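Superantigen-like protein SSL10 (Staphylococcus aureus subsp. aureus, PDB 6LWT) probably binds the Fc region of human IgG, blocking classical complement activation, and probably inhibits plasma clotting by interacting with prothrombin and a coagulation factor. Local coordinates at residues A[27-32]-A[44-49]. Sequence-based numbering, arbitrary orientation.
Sequences MEMKNI and FKFRGI
Across the interior of the OB-fold barrel, Met29 and Ile32 meet the rings of Phe44 and Phe46. The axes of strands 27-30 and 44-46 approach to 10.0 Å, with an angle of 110° between their directions; no hydrogen bond joins the two segments, and the close atom pairs are all between side chains. Met29 CG stands over the centre of the Phe46 ring, 3.6 Å from the centroid and 4° off the normal, a CH-pi contact. Its sulfur continues over the same ring, with Met29 SD 3.5 Å from Phe46 CG, and also lies in the plane of the Phe44 ring at its edge, 3.7 Å from Phe44 CE2. One thioether thus makes two Met-aromatic contacts, one over a face and one at an edge. Ile32 CG2 lies over the centre of one Phe44 face, 3.5 Å from the centroid, a second CH-pi contact; CG2 stands anti to the backbone N, which turns it to the ring, while Ile32 CD1 reaches Phe46 CD1 at 3.9 Å.

In the OB-fold barrel the two strands belong to different parts of the curled sheet: the chain turns a corner at Asn31, where a G1 beta bulge sets Asn31 and Ile32 against Leu71. Before the corner the backbones of Met27 and Met29 hydrogen-bond to Phe75 and Val73 of strand 71-76; Phe44 pairs with Ile51 of the next strand. Toward the partly exposed end, a type I' turn from Phe46 to Ile49 brings both side chains to Met27, whose chain bends at chi3 (-77°). Met27 CE meets Ile49 CD1 tip to tip at 4.0 Å, and its sulfur approaches the Phe46 ring obliquely.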
ATOM      1  N   MET A  27       0.512 -10.064  -4.129  1.00 30.76           N
ATOM      2  CA  MET A  27      -0.511 -11.074  -3.865  1.00 31.53           C
ATOM      3  C   MET A  27      -1.286 -10.666  -2.638  1.00 30.61           C
ATOM      4  O   MET A  27      -0.689 -10.197  -1.663  1.00 24.30           O
ATOM      5  CB  MET A  27       0.115 -12.449  -3.580  1.00 37.08           C
ATOM      6  CG  MET A  27       1.002 -13.025  -4.669  1.00 41.01           C
ATOM      7  SD  MET A  27       1.279 -14.799  -4.428  1.00 49.16           S
ATOM      8  CE  MET A  27       2.490 -14.736  -3.117  1.00 47.91           C
ATOM      9  N   GLU A  28      -2.609 -10.829  -2.691  1.00 29.73           N
ATOM     10  CA  GLU A  28      -3.455 -10.693  -1.512  1.00 32.48           C
ATOM     11  C   GLU A  28      -3.677 -12.079  -0.958  1.00 33.79           C
ATOM     12  O   GLU A  28      -4.202 -12.957  -1.653  1.00 32.46           O
ATOM     13  CB  GLU A  28      -4.792 -10.067  -1.859  1.00 35.58           C
ATOM     14  CG  GLU A  28      -4.659  -8.674  -2.420  1.00 37.96           C
ATOM     15  CD  GLU A  28      -5.980  -7.943  -2.506  1.00 41.22           C
ATOM     16  OE1 GLU A  28      -6.265  -7.374  -3.581  1.00 40.65           O
ATOM     17  OE2 GLU A  28      -6.723  -7.927  -1.496  1.00 48.19           O
ATOM     18  N   MET A  29      -3.254 -12.289   0.281  1.00 33.67           N
ATOM     19  CA  MET A  29      -3.337 -13.603   0.906  1.00 34.51           C
ATOM     20  C   MET A  29      -4.185 -13.475   2.143  1.00 34.64           C
ATOM     21  O   MET A  29      -3.870 -12.710   3.064  1.00 31.17           O
ATOM     22  CB  MET A  29      -1.956 -14.128   1.237  1.00 37.06           C
ATOM     23  CG  MET A  29      -1.106 -14.379  -0.002  1.00 39.44           C
ATOM     24  SD  MET A  29       0.617 -14.636   0.405  1.00 43.48           S
ATOM     25  CE  MET A  29       1.084 -13.007   0.898  1.00 41.00           C
ATOM     26  N   LYS A  30      -5.278 -14.225   2.137  1.00 34.60           N
ATOM     27  CA  LYS A  30      -6.294 -14.152   3.168  1.00 36.86           C
ATOM     28  C   LYS A  30      -6.156 -15.367   4.110  1.00 37.09           C
ATOM     29  O   LYS A  30      -5.753 -16.464   3.683  1.00 36.42           O
ATOM     30  CB  LYS A  30      -7.671 -14.060   2.478  1.00 40.06           C
ATOM     31  CG  LYS A  30      -8.862 -14.481   3.310  1.00 45.73           C
ATOM     32  CD  LYS A  30     -10.182 -14.134   2.632  1.00 50.60           C
ATOM     33  CE  LYS A  30     -10.735 -12.793   3.107  1.00 53.88           C
ATOM     34  NZ  LYS A  30     -12.143 -12.568   2.664  1.00 55.68           N
ATOM     35  N   ASN A  31      -6.456 -15.156   5.389  1.00 37.92           N
ATOM     36  CA  ASN A  31      -6.569 -16.249   6.364  1.00 41.84           C
ATOM     37  C   ASN A  31      -5.262 -17.065   6.527  1.00 39.70           C
ATOM     38  O   ASN A  31      -5.263 -18.305   6.502  1.00 39.10           O
ATOM     39  CB  ASN A  31      -7.758 -17.148   5.969  1.00 47.03           C
ATOM     40  CG  ASN A  31      -8.295 -17.962   7.128  1.00 49.98           C
ATOM     41  OD1 ASN A  31      -8.574 -17.425   8.203  1.00 54.01           O
ATOM     42  ND2 ASN A  31      -8.470 -19.258   6.912  1.00 52.99           N
ATOM     43  N   ILE A  32      -4.154 -16.336   6.678  1.00 34.63           N
ATOM     44  CA  ILE A  32      -2.799 -16.903   6.738  1.00 33.97           C
ATOM     45  C   ILE A  32      -2.420 -17.279   8.172  1.00 31.68           C
ATOM     46  O   ILE A  32      -2.680 -16.509   9.092  1.00 30.80           O
ATOM     47  CB  ILE A  32      -1.760 -15.887   6.164  1.00 32.09           C
ATOM     48  CG1 ILE A  32      -1.917 -15.764   4.645  1.00 33.68           C
ATOM     49  CG2 ILE A  32      -0.314 -16.244   6.525  1.00 32.55           C
ATOM     50  CD1 ILE A  32      -1.775 -17.059   3.867  1.00 33.66           C
ATOM     51  N   PHE A  44       5.779 -17.641   6.573  1.00 22.84           N
ATOM     52  CA  PHE A  44       4.809 -18.646   6.215  1.00 23.73           C
ATOM     53  C   PHE A  44       5.027 -19.118   4.785  1.00 24.27           C
ATOM     54  O   PHE A  44       5.867 -18.585   4.057  1.00 24.25           O
ATOM     55  CB  PHE A  44       3.380 -18.121   6.403  1.00 25.37           C
ATOM     56  CG  PHE A  44       3.038 -16.933   5.542  1.00 24.62           C
ATOM     57  CD1 PHE A  44       3.443 -15.656   5.903  1.00 26.20           C
ATOM     58  CD2 PHE A  44       2.290 -17.090   4.386  1.00 26.00           C
ATOM     59  CE1 PHE A  44       3.115 -14.556   5.127  1.00 24.83           C
ATOM     60  CE2 PHE A  44       1.946 -15.996   3.612  1.00 26.27           C
ATOM     61  CZ  PHE A  44       2.363 -14.728   3.981  1.00 26.17           C
ATOM     62  N   LYS A  45       4.276 -20.140   4.409  1.00 25.66           N
ATOM     63  CA  LYS A  45       4.245 -20.602   3.030  1.00 29.62           C
ATOM     64  C   LYS A  45       2.859 -20.406   2.454  1.00 29.64           C
ATOM     65  O   LYS A  45       1.865 -20.633   3.133  1.00 31.73           O
ATOM     66  CB  LYS A  45       4.682 -22.062   2.938  1.00 31.70           C
ATOM     67  CG  LYS A  45       6.177 -22.222   3.154  1.00 34.14           C
ATOM     68  CD  LYS A  45       6.566 -23.674   3.412  1.00 39.01           C
ATOM     69  CE  LYS A  45       6.680 -24.472   2.127  1.00 42.05           C
ATOM     70  NZ  LYS A  45       7.331 -25.791   2.383  1.00 45.20           N
ATOM     71  N   PHE A  46       2.806 -19.940   1.216  1.00 30.26           N
ATOM     72  CA  PHE A  46       1.548 -19.750   0.524  1.00 32.23           C
ATOM     73  C   PHE A  46       1.672 -20.358  -0.850  1.00 30.64           C
ATOM     74  O   PHE A  46       2.511 -19.922  -1.645  1.00 27.54           O
ATOM     75  CB  PHE A  46       1.204 -18.271   0.394  1.00 34.07           C
ATOM     76  CG  PHE A  46      -0.052 -18.021  -0.381  1.00 35.61           C
ATOM     77  CD1 PHE A  46      -1.292 -18.279   0.194  1.00 38.88           C
ATOM     78  CD2 PHE A  46      -0.001 -17.558  -1.692  1.00 37.82           C
ATOM     79  CE1 PHE A  46      -2.463 -18.063  -0.517  1.00 41.74           C
ATOM     80  CE2 PHE A  46      -1.168 -17.335  -2.410  1.00 40.59           C
ATOM     81  CZ  PHE A  46      -2.402 -17.597  -1.825  1.00 41.75           C
ATOM     82  N   ARG A  47       0.843 -21.367  -1.123  1.00 32.06           N
ATOM     83  CA  ARG A  47       0.892 -22.084  -2.401  1.00 34.72           C
ATOM     84  C   ARG A  47       2.327 -22.625  -2.566  1.00 32.96           C
ATOM     85  O   ARG A  47       2.876 -22.675  -3.663  1.00 34.23           O
ATOM     86  CB  ARG A  47       0.466 -21.127  -3.539  1.00 36.42           C
ATOM     87  CG  ARG A  47      -0.172 -21.772  -4.759  1.00 38.96           C
ATOM     88  CD  ARG A  47      -0.168 -20.826  -5.951  1.00 39.51           C
ATOM     89  NE  ARG A  47      -1.052 -19.682  -5.716  1.00 40.39           N
ATOM     90  CZ  ARG A  47      -0.842 -18.430  -6.122  1.00 41.01           C
ATOM     91  NH1 ARG A  47       0.242 -18.077  -6.822  1.00 41.72           N
ATOM     92  NH2 ARG A  47      -1.740 -17.502  -5.821  1.00 46.26           N
ATOM     93  N   GLY A  48       2.928 -23.004  -1.434  1.00 33.17           N
ATOM     94  CA  GLY A  48       4.308 -23.462  -1.375  1.00 33.96           C
ATOM     95  C   GLY A  48       5.413 -22.417  -1.482  1.00 31.37           C
ATOM     96  O   GLY A  48       6.576 -22.770  -1.439  1.00 32.69           O
ATOM     97  N   ILE A  49       5.075 -21.145  -1.637  1.00 28.86           N
ATOM     98  CA  ILE A  49       6.082 -20.098  -1.771  1.00 29.92           C
ATOM     99  C   ILE A  49       6.479 -19.643  -0.372  1.00 27.39           C
ATOM    100  O   ILE A  49       5.613 -19.357   0.451  1.00 26.02           O
ATOM    101  CB  ILE A  49       5.547 -18.863  -2.508  1.00 32.29           C
ATOM    102  CG1 ILE A  49       4.997 -19.226  -3.888  1.00 33.20           C
ATOM    103  CG2 ILE A  49       6.657 -17.831  -2.670  1.00 32.47           C
ATOM    104  CD1 ILE A  49       3.997 -18.200  -4.381  1.00 33.05           C
TER